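Local coordinates for angiotensin-converting enzyme (Anopheles gambiae, PDB 6S1Y), which probably cleaves peptides as a zinc-dependent metalloprotease of the angiotensin-converting enzyme family, holding a gamma-glutamyl dipeptide ligand in its pocket here, at residues 276-290 against 341-355. Sequence-based numbering, arbitrary orientation.
Sequences TDEMIRQGYTPIKMF and IKQCTRVNMREFFVV
Thr276 and Met349 join at the start of the helix that carries the zinc-binding HExxH motif, and their meeting illustrates how the first turn of a helix can be fixed from outside as well as from within. Met349 N donates a fairly straight bond (161°) to Thr276 OG1 at 3.0 Å, and Asp274 is a second polar partner of that hydroxyl. Inside the same turn Asn348 is the N-cap: with CG lying between its own backbone N and carbonyl carbon (chi1 59°), OD1 accepts from Glu351 N.

Next to this polar end, two methionines pack against the same side of the Phe352 ring. Met279 runs extended and then bends at its last torsion, bringing CE to 3.9 Å from Phe352 CB while the sulfur makes an oblique Met-aromatic contact with the ring. Met289 has the same bend; its CB and CG lie against Phe352 CD1, and its methyl comes to 3.4 Å from Arg346 O, meeting Thr345 CG2 tip to tip. Val347 fills the angle between helix 276-281, which ends in a Schellman motif with Gly283 at C-prime, and helix 286-299: CG1 touches Met279, Ile280 and Tyr284 CB, whereas CG2 faces Tyr284 O and the Pro286 ring.

Farther along, helices 286-290 and 349-355 cross at -49°, and the Phe290 ring reaches the strand. Ile341 CD1, which lies near the ring plane, meets the rim at CE2, 3.8 Å away; Ile341 also packs on Glu358 of the zinc-binding motif. The Gln343 amide is turned steeply against the ring; its NE2 is bonded to Glu351 OE2, but its buried OE1 has no polar partner. At the ring edge lies Thr345 OG1, which is bonded to Leu315 O, and over one face Val355 CG1 makes a CH-pi contact 3.9 Å from the Phe290 ring centroid.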
ATOM      1  N   THR A 276       8.167 -14.745  14.336  1.00 47.74           N
ATOM      2  CA  THR A 276       9.318 -14.888  13.466  1.00 49.84           C
ATOM      3  C   THR A 276      10.204 -16.041  13.913  1.00 51.98           C
ATOM      4  O   THR A 276      10.623 -16.868  13.091  1.00 50.86           O
ATOM      5  CB  THR A 276      10.134 -13.599  13.418  1.00 48.70           C
ATOM      6  OG1 THR A 276       9.367 -12.577  12.765  1.00 48.04           O
ATOM      7  CG2 THR A 276      11.438 -13.829  12.651  1.00 46.70           C
ATOM      8  N   ASP A 277      10.519 -16.107  15.210  1.00 51.05           N
ATOM      9  CA  ASP A 277      11.435 -17.138  15.683  1.00 53.50           C
ATOM     10  C   ASP A 277      10.868 -18.542  15.474  1.00 54.25           C
ATOM     11  O   ASP A 277      11.624 -19.484  15.219  1.00 54.20           O
ATOM     12  CB  ASP A 277      11.768 -16.924  17.161  1.00 55.39           C
ATOM     13  CG  ASP A 277      12.591 -15.670  17.398  1.00 62.43           C
ATOM     14  OD1 ASP A 277      13.039 -15.040  16.412  1.00 59.84           O
ATOM     15  OD2 ASP A 277      12.780 -15.303  18.580  1.00 69.36           O
ATOM     16  N   GLU A 278       9.549 -18.712  15.585  1.00 55.39           N
ATOM     17  CA  GLU A 278       8.955 -20.019  15.318  1.00 54.77           C
ATOM     18  C   GLU A 278       8.954 -20.328  13.830  1.00 54.81           C
ATOM     19  O   GLU A 278       9.116 -21.488  13.436  1.00 55.24           O
ATOM     20  CB  GLU A 278       7.533 -20.078  15.857  1.00 56.48           C
ATOM     21  CG  GLU A 278       7.472 -20.288  17.341  1.00 61.78           C
ATOM     22  CD  GLU A 278       7.987 -21.663  17.733  1.00 66.26           C
ATOM     23  OE1 GLU A 278       7.726 -22.626  16.976  1.00 66.29           O
ATOM     24  OE2 GLU A 278       8.659 -21.778  18.781  1.00 68.87           O
ATOM     25  N   MET A 279       8.750 -19.308  12.984  1.00 52.46           N
ATOM     26  CA  MET A 279       8.844 -19.528  11.543  1.00 53.02           C
ATOM     27  C   MET A 279      10.231 -20.042  11.178  1.00 51.90           C
ATOM     28  O   MET A 279      10.375 -21.030  10.450  1.00 52.15           O
ATOM     29  CB  MET A 279       8.552 -18.240  10.767  1.00 50.54           C
ATOM     30  CG  MET A 279       7.122 -17.758  10.765  1.00 49.49           C
ATOM     31  SD  MET A 279       7.073 -16.078  10.023  1.00 49.40           S
ATOM     32  CE  MET A 279       7.059 -16.438   8.263  1.00 49.49           C
ATOM     33  N   ILE A 280      11.264 -19.364  11.667  1.00 52.76           N
ATOM     34  CA  ILE A 280      12.633 -19.786  11.400  1.00 54.44           C
ATOM     35  C   ILE A 280      12.864 -21.187  11.940  1.00 55.41           C
ATOM     36  O   ILE A 280      13.384 -22.067  11.244  1.00 58.24           O
ATOM     37  CB  ILE A 280      13.621 -18.775  12.010  1.00 53.94           C
ATOM     38  CG1 ILE A 280      13.587 -17.480  11.201  1.00 53.59           C
ATOM     39  CG2 ILE A 280      15.020 -19.352  12.083  1.00 53.91           C
ATOM     40  CD1 ILE A 280      14.243 -16.308  11.904  1.00 53.54           C
ATOM     41  N   ARG A 281      12.483 -21.407  13.200  1.00 55.33           N
ATOM     42  CA  ARG A 281      12.744 -22.669  13.884  1.00 55.64           C
ATOM     43  C   ARG A 281      12.023 -23.834  13.220  1.00 57.98           C
ATOM     44  O   ARG A 281      12.504 -24.973  13.276  1.00 58.33           O
ATOM     45  CB  ARG A 281      12.314 -22.520  15.347  1.00 59.00           C
ATOM     46  CG  ARG A 281      12.697 -23.654  16.251  1.00 67.23           C
ATOM     47  CD  ARG A 281      12.002 -23.529  17.608  1.00 72.94           C
ATOM     48  NE  ARG A 281      10.573 -23.827  17.508  1.00 76.88           N
ATOM     49  CZ  ARG A 281      10.066 -25.053  17.383  1.00 78.30           C
ATOM     50  NH1 ARG A 281      10.866 -26.111  17.337  1.00 79.60           N
ATOM     51  NH2 ARG A 281       8.752 -25.223  17.293  1.00 76.53           N
ATOM     52  N   GLN A 282      10.865 -23.585  12.604  1.00 55.32           N
ATOM     53  CA  GLN A 282      10.147 -24.612  11.869  1.00 51.05           C
ATOM     54  C   GLN A 282      10.615 -24.720  10.410  1.00 53.26           C
ATOM     55  O   GLN A 282       9.921 -25.333   9.583  1.00 52.01           O
ATOM     56  CB  GLN A 282       8.638 -24.350  11.950  1.00 51.44           C
ATOM     57  CG  GLN A 282       8.015 -24.826  13.270  1.00 51.28           C
ATOM     58  CD  GLN A 282       6.575 -24.385  13.480  1.00 53.69           C
ATOM     59  OE1 GLN A 282       5.726 -24.513  12.584  1.00 52.61           O
ATOM     60  NE2 GLN A 282       6.287 -23.859  14.678  1.00 55.61           N
ATOM     61  N   GLY A 283      11.775 -24.153  10.083  1.00 51.66           N
ATOM     62  CA  GLY A 283      12.305 -24.250   8.729  1.00 52.94           C
ATOM     63  C   GLY A 283      11.418 -23.673   7.644  1.00 51.21           C
ATOM     64  O   GLY A 283      11.361 -24.211   6.533  1.00 52.08           O
ATOM     65  N   TYR A 284      10.730 -22.577   7.936  1.00 51.84           N
ATOM     66  CA  TYR A 284       9.951 -21.902   6.913  1.00 50.28           C
ATOM     67  C   TYR A 284      10.846 -21.357   5.811  1.00 46.81           C
ATOM     68  O   TYR A 284      11.962 -20.893   6.050  1.00 47.14           O
ATOM     69  CB  TYR A 284       9.163 -20.741   7.512  1.00 50.02           C
ATOM     70  CG  TYR A 284       7.786 -21.081   7.986  1.00 49.84           C
ATOM     71  CD1 TYR A 284       7.595 -21.871   9.104  1.00 52.68           C
ATOM     72  CD2 TYR A 284       6.677 -20.573   7.349  1.00 52.48           C
ATOM     73  CE1 TYR A 284       6.336 -22.165   9.555  1.00 51.71           C
ATOM     74  CE2 TYR A 284       5.407 -20.855   7.797  1.00 53.47           C
ATOM     75  CZ  TYR A 284       5.245 -21.657   8.898  1.00 53.04           C
ATOM     76  OH  TYR A 284       3.976 -21.942   9.341  1.00 53.70           O
ATOM     77  N   THR A 285      10.317 -21.372   4.604  1.00 46.22           N
ATOM     78  CA  THR A 285      10.956 -20.813   3.421  1.00 47.63           C
ATOM     79  C   THR A 285       9.968 -19.869   2.774  1.00 47.51           C
ATOM     80  O   THR A 285       8.776 -19.874   3.092  1.00 49.26           O
ATOM     81  CB  THR A 285      11.324 -21.919   2.414  1.00 48.39           C
ATOM     82  OG1 THR A 285      10.108 -22.562   2.006  1.00 47.91           O
ATOM     83  CG2 THR A 285      12.294 -22.934   3.016  1.00 45.26           C
ATOM     84  N   PRO A 286      10.425 -19.054   1.832  1.00 48.84           N
ATOM     85  CA  PRO A 286       9.477 -18.233   1.065  1.00 47.56           C
ATOM     86  C   PRO A 286       8.374 -19.040   0.403  1.00 50.04           C
ATOM     87  O   PRO A 286       7.198 -18.645   0.461  1.00 48.40           O
ATOM     88  CB  PRO A 286      10.390 -17.546   0.046  1.00 49.59           C
ATOM     89  CG  PRO A 286      11.694 -17.399   0.802  1.00 51.40           C
ATOM     90  CD  PRO A 286      11.827 -18.651   1.618  1.00 47.58           C
ATOM     91  N   ILE A 287       8.707 -20.172  -0.221  1.00 50.62           N
ATOM     92  CA  ILE A 287       7.686 -20.941  -0.928  1.00 51.09           C
ATOM     93  C   ILE A 287       6.660 -21.487   0.055  1.00 48.34           C
ATOM     94  O   ILE A 287       5.452 -21.439  -0.201  1.00 45.27           O
ATOM     95  CB  ILE A 287       8.334 -22.066  -1.763  1.00 51.98           C
ATOM     96  CG1 ILE A 287       8.569 -21.574  -3.193  1.00 53.52           C
ATOM     97  CG2 ILE A 287       7.473 -23.298  -1.783  1.00 49.11           C
ATOM     98  CD1 ILE A 287       9.560 -22.432  -3.970  1.00 58.12           C
ATOM     99  N   LYS A 288       7.124 -22.046   1.176  1.00 49.04           N
ATOM    100  CA  LYS A 288       6.187 -22.465   2.214  1.00 50.02           C
ATOM    101  C   LYS A 288       5.244 -21.319   2.575  1.00 49.57           C
ATOM    102  O   LYS A 288       4.042 -21.527   2.754  1.00 50.42           O
ATOM    103  CB  LYS A 288       6.963 -22.964   3.435  1.00 50.87           C
ATOM    104  CG  LYS A 288       6.120 -23.368   4.642  1.00 56.87           C
ATOM    105  CD  LYS A 288       5.197 -24.546   4.368  1.00 63.89           C
ATOM    106  CE  LYS A 288       4.656 -25.147   5.679  1.00 65.75           C
ATOM    107  NZ  LYS A 288       3.413 -25.969   5.465  1.00 69.80           N
ATOM    108  N   MET A 289       5.767 -20.085   2.632  1.00 48.99           N
ATOM    109  CA  MET A 289       4.932 -18.954   3.043  1.00 50.28           C
ATOM    110  C   MET A 289       3.823 -18.695   2.033  1.00 46.72           C
ATOM    111  O   MET A 289       2.668 -18.469   2.418  1.00 45.51           O
ATOM    112  CB  MET A 289       5.792 -17.696   3.232  1.00 47.41           C
ATOM    113  CG  MET A 289       6.690 -17.749   4.447  1.00 47.11           C
ATOM    114  SD  MET A 289       8.092 -16.619   4.355  1.00 48.06           S
ATOM    115  CE  MET A 289       7.273 -15.032   4.630  1.00 46.14           C
ATOM    116  N   PHE A 290       4.149 -18.742   0.739  1.00 46.08           N
ATOM    117  CA  PHE A 290       3.113 -18.563  -0.280  1.00 45.91           C
ATOM    118  C   PHE A 290       2.150 -19.746  -0.323  1.00 46.29           C
ATOM    119  O   PHE A 290       0.954 -19.566  -0.582  1.00 46.09           O
ATOM    120  CB  PHE A 290       3.769 -18.347  -1.642  1.00 45.93           C
ATOM    121  CG  PHE A 290       4.361 -16.972  -1.813  1.00 45.68           C
ATOM    122  CD1 PHE A 290       5.652 -16.707  -1.411  1.00 46.80           C
ATOM    123  CD2 PHE A 290       3.620 -15.950  -2.369  1.00 45.85           C
ATOM    124  CE1 PHE A 290       6.199 -15.447  -1.552  1.00 44.98           C
ATOM    125  CE2 PHE A 290       4.150 -14.693  -2.512  1.00 46.04           C
ATOM    126  CZ  PHE A 290       5.454 -14.440  -2.107  1.00 45.28           C
ATOM    127  N   ILE A 341       3.814 -12.778  -8.876  1.00 45.71           N
ATOM    128  CA  ILE A 341       4.324 -11.943  -7.805  1.00 45.22           C
ATOM    129  C   ILE A 341       5.829 -11.852  -7.956  1.00 44.56           C
ATOM    130  O   ILE A 341       6.498 -12.850  -8.254  1.00 45.35           O
ATOM    131  CB  ILE A 341       3.927 -12.501  -6.418  1.00 44.64           C
ATOM    132  CG1 ILE A 341       2.445 -12.213  -6.170  1.00 45.31           C
ATOM    133  CG2 ILE A 341       4.829 -11.931  -5.324  1.00 43.61           C
ATOM    134  CD1 ILE A 341       1.861 -12.856  -4.900  1.00 44.77           C
ATOM    135  N   LYS A 342       6.359 -10.656  -7.738  1.00 42.79           N
ATOM    136  CA  LYS A 342       7.793 -10.423  -7.652  1.00 42.82           C
ATOM    137  C   LYS A 342       8.035  -9.862  -6.255  1.00 44.71           C
ATOM    138  O   LYS A 342       7.627  -8.733  -5.949  1.00 44.07           O
ATOM    139  CB  LYS A 342       8.263  -9.468  -8.749  1.00 42.81           C
ATOM    140  CG  LYS A 342       9.739  -9.130  -8.689  1.00 44.36           C
ATOM    141  CD  LYS A 342      10.230  -8.540 -10.024  1.00 47.17           C
ATOM    142  CE  LYS A 342       9.408  -7.327 -10.469  1.00 47.04           C
ATOM    143  NZ  LYS A 342       9.709  -6.108  -9.678  1.00 47.83           N
ATOM    144  N   GLN A 343       8.665 -10.657  -5.402  1.00 43.62           N
ATOM    145  CA  GLN A 343       8.872 -10.291  -4.014  1.00 44.99           C
ATOM    146  C   GLN A 343      10.214 -10.826  -3.554  1.00 45.80           C
ATOM    147  O   GLN A 343      10.519 -12.010  -3.752  1.00 44.70           O
ATOM    148  CB  GLN A 343       7.752 -10.837  -3.118  1.00 43.95           C
ATOM    149  CG  GLN A 343       7.846 -10.358  -1.670  1.00 43.81           C
ATOM    150  CD  GLN A 343       6.618 -10.705  -0.845  1.00 43.76           C
ATOM    151  OE1 GLN A 343       5.536 -10.947  -1.377  1.00 42.17           O
ATOM    152  NE2 GLN A 343       6.785 -10.723   0.476  1.00 46.72           N
ATOM    153  N   CYS A 344      11.007  -9.957  -2.936  1.00 45.61           N
ATOM    154  CA  CYS A 344      12.292 -10.369  -2.371  1.00 46.31           C
ATOM    155  C   CYS A 344      12.059 -10.834  -0.932  1.00 45.77           C
ATOM    156  O   CYS A 344      12.581 -10.308   0.043  1.00 47.34           O
ATOM    157  CB  CYS A 344      13.315  -9.247  -2.502  1.00 48.30           C
ATOM    158  SG  CYS A 344      13.590  -8.797  -4.280  1.00 47.94           S
ATOM    159  N   THR A 345      11.262 -11.900  -0.854  1.00 45.82           N
ATOM    160  CA  THR A 345      10.770 -12.449   0.400  1.00 45.92           C
ATOM    161  C   THR A 345      11.874 -12.837   1.372  1.00 46.98           C
ATOM    162  O   THR A 345      12.875 -13.457   1.005  1.00 46.45           O
ATOM    163  CB  THR A 345       9.913 -13.686   0.104  1.00 44.29           C
ATOM    164  OG1 THR A 345       9.025 -13.401  -0.986  1.00 43.53           O
ATOM    165  CG2 THR A 345       9.084 -14.078   1.327  1.00 47.07           C
ATOM    166  N   ARG A 346      11.650 -12.508   2.641  1.00 49.28           N
ATOM    167  CA  ARG A 346      12.473 -12.951   3.760  1.00 48.52           C
ATOM    168  C   ARG A 346      11.579 -13.658   4.770  1.00 47.11           C
ATOM    169  O   ARG A 346      10.360 -13.511   4.755  1.00 47.90           O
ATOM    170  CB  ARG A 346      13.197 -11.772   4.401  1.00 49.30           C
ATOM    171  CG  ARG A 346      14.092 -11.031   3.399  1.00 50.11           C
ATOM    172  CD  ARG A 346      15.404 -11.760   3.219  1.00 47.13           C
ATOM    173  NE  ARG A 346      16.264 -11.525   4.374  1.00 51.36           N
ATOM    174  CZ  ARG A 346      17.470 -12.060   4.544  1.00 51.81           C
ATOM    175  NH1 ARG A 346      17.967 -12.882   3.635  1.00 50.70           N
ATOM    176  NH2 ARG A 346      18.167 -11.780   5.639  1.00 51.00           N
ATOM    177  N   VAL A 347      12.187 -14.467   5.630  1.00 46.73           N
ATOM    178  CA  VAL A 347      11.433 -15.346   6.524  1.00 48.65           C
ATOM    179  C   VAL A 347      11.261 -14.585   7.837  1.00 49.65           C
ATOM    180  O   VAL A 347      12.098 -14.668   8.748  1.00 48.15           O
ATOM    181  CB  VAL A 347      12.122 -16.697   6.724  1.00 49.89           C
ATOM    182  CG1 VAL A 347      11.352 -17.533   7.736  1.00 49.50           C
ATOM    183  CG2 VAL A 347      12.219 -17.475   5.406  1.00 48.54           C
ATOM    184  N   ASN A 348      10.165 -13.827   7.930  1.00 46.89           N
ATOM    185  CA  ASN A 348       9.752 -13.199   9.180  1.00 47.46           C
ATOM    186  C   ASN A 348       8.265 -12.887   9.085  1.00 46.34           C
ATOM    187  O   ASN A 348       7.646 -13.007   8.023  1.00 44.35           O
ATOM    188  CB  ASN A 348      10.575 -11.936   9.493  1.00 46.38           C
ATOM    189  CG  ASN A 348      10.458 -10.880   8.409  1.00 47.57           C
ATOM    190  OD1 ASN A 348       9.379 -10.340   8.166  1.00 45.40           O
ATOM    191  ND2 ASN A 348      11.564 -10.585   7.753  1.00 48.55           N
ATOM    192  N   MET A 349       7.698 -12.465  10.219  1.00 46.64           N
ATOM    193  CA  MET A 349       6.252 -12.267  10.292  1.00 47.62           C
ATOM    194  C   MET A 349       5.796 -11.099   9.426  1.00 45.82           C
ATOM    195  O   MET A 349       4.790 -11.202   8.716  1.00 45.37           O
ATOM    196  CB  MET A 349       5.829 -12.038  11.748  1.00 48.85           C
ATOM    197  CG  MET A 349       4.327 -11.921  11.930  1.00 49.73           C
ATOM    198  SD  MET A 349       3.793 -11.857  13.667  1.00 50.39           S
ATOM    199  CE  MET A 349       4.349 -10.228  14.140  1.00 49.11           C
ATOM    200  N   ARG A 350       6.512  -9.972   9.484  1.00 47.46           N
ATOM    201  CA  ARG A 350       6.197  -8.832   8.623  1.00 47.73           C
ATOM    202  C   ARG A 350       6.030  -9.281   7.170  1.00 46.24           C
ATOM    203  O   ARG A 350       4.998  -9.029   6.540  1.00 45.52           O
ATOM    204  CB  ARG A 350       7.311  -7.790   8.765  1.00 48.48           C
ATOM    205  CG  ARG A 350       7.076  -6.446   8.088  1.00 51.47           C
ATOM    206  CD  ARG A 350       8.221  -5.489   8.421  1.00 51.27           C
ATOM    207  NE  ARG A 350       9.496  -5.922   7.837  1.00 57.33           N
ATOM    208  CZ  ARG A 350      10.455  -6.587   8.482  1.00 58.61           C
ATOM    209  NH1 ARG A 350      11.567  -6.923   7.830  1.00 54.77           N
ATOM    210  NH2 ARG A 350      10.319  -6.925   9.777  1.00 57.93           N
ATOM    211  N   GLU A 351       7.027  -9.987   6.638  1.00 45.82           N
ATOM    212  CA  GLU A 351       6.975 -10.445   5.256  1.00 47.41           C
ATOM    213  C   GLU A 351       5.845 -11.452   5.036  1.00 44.99           C
ATOM    214  O   GLU A 351       5.251 -11.495   3.954  1.00 42.41           O
ATOM    215  CB  GLU A 351       8.327 -11.059   4.868  1.00 47.93           C
ATOM    216  CG  GLU A 351       9.494 -10.073   4.737  1.00 48.82           C
ATOM    217  CD  GLU A 351       9.653  -9.508   3.323  1.00 54.47           C
ATOM    218  OE1 GLU A 351      10.475  -8.581   3.134  1.00 62.77           O
ATOM    219  OE2 GLU A 351       8.963  -9.976   2.404  1.00 54.13           O
ATOM    220  N   PHE A 352       5.528 -12.263   6.041  1.00 43.83           N
ATOM    221  CA  PHE A 352       4.380 -13.158   5.935  1.00 44.41           C
ATOM    222  C   PHE A 352       3.104 -12.390   5.617  1.00 44.98           C
ATOM    223  O   PHE A 352       2.287 -12.860   4.820  1.00 43.86           O
ATOM    224  CB  PHE A 352       4.220 -13.943   7.240  1.00 48.64           C
ATOM    225  CG  PHE A 352       3.447 -15.230   7.105  1.00 49.18           C
ATOM    226  CD1 PHE A 352       3.501 -15.992   5.944  1.00 52.46           C
ATOM    227  CD2 PHE A 352       2.686 -15.696   8.162  1.00 51.92           C
ATOM    228  CE1 PHE A 352       2.801 -17.206   5.840  1.00 54.60           C
ATOM    229  CE2 PHE A 352       1.975 -16.906   8.065  1.00 56.68           C
ATOM    230  CZ  PHE A 352       2.043 -17.660   6.904  1.00 52.30           C
ATOM    231  N   PHE A 353       2.903 -11.206   6.238  1.00 45.35           N
ATOM    232  CA  PHE A 353       1.734 -10.384   5.923  1.00 44.65           C
ATOM    233  C   PHE A 353       1.842  -9.769   4.533  1.00 42.87           C
ATOM    234  O   PHE A 353       0.832  -9.633   3.835  1.00 41.96           O
ATOM    235  CB  PHE A 353       1.534  -9.267   6.974  1.00 44.33           C
ATOM    236  CG  PHE A 353       1.201  -9.794   8.328  1.00 47.50           C
ATOM    237  CD1 PHE A 353       0.182 -10.727   8.492  1.00 45.75           C
ATOM    238  CD2 PHE A 353       1.951  -9.421   9.436  1.00 48.20           C
ATOM    239  CE1 PHE A 353      -0.096 -11.256   9.737  1.00 49.19           C
ATOM    240  CE2 PHE A 353       1.677  -9.944  10.681  1.00 47.99           C
ATOM    241  CZ  PHE A 353       0.655 -10.863  10.839  1.00 48.71           C
ATOM    242  N   VAL A 354       3.042  -9.341   4.125  1.00 42.43           N
ATOM    243  CA  VAL A 354       3.196  -8.863   2.751  1.00 42.76           C
ATOM    244  C   VAL A 354       2.782  -9.956   1.769  1.00 41.65           C
ATOM    245  O   VAL A 354       2.079  -9.694   0.789  1.00 40.48           O
ATOM    246  CB  VAL A 354       4.637  -8.384   2.493  1.00 40.80           C
ATOM    247  CG1 VAL A 354       4.831  -8.093   1.023  1.00 42.26           C
ATOM    248  CG2 VAL A 354       4.958  -7.123   3.325  1.00 41.15           C
ATOM    249  N   VAL A 355       3.186 -11.208   2.039  1.00 42.59           N
ATOM    250  CA  VAL A 355       2.786 -12.327   1.185  1.00 43.59           C
ATOM    251  C   VAL A 355       1.284 -12.308   0.967  1.00 40.89           C
ATOM    252  O   VAL A 355       0.799 -12.314  -0.172  1.00 42.10           O
ATOM    253  CB  VAL A 355       3.265 -13.658   1.794  1.00 44.39           C
ATOM    254  CG1 VAL A 355       2.619 -14.857   1.113  1.00 44.85           C
ATOM    255  CG2 VAL A 355       4.795 -13.759   1.677  1.00 41.48           C
TER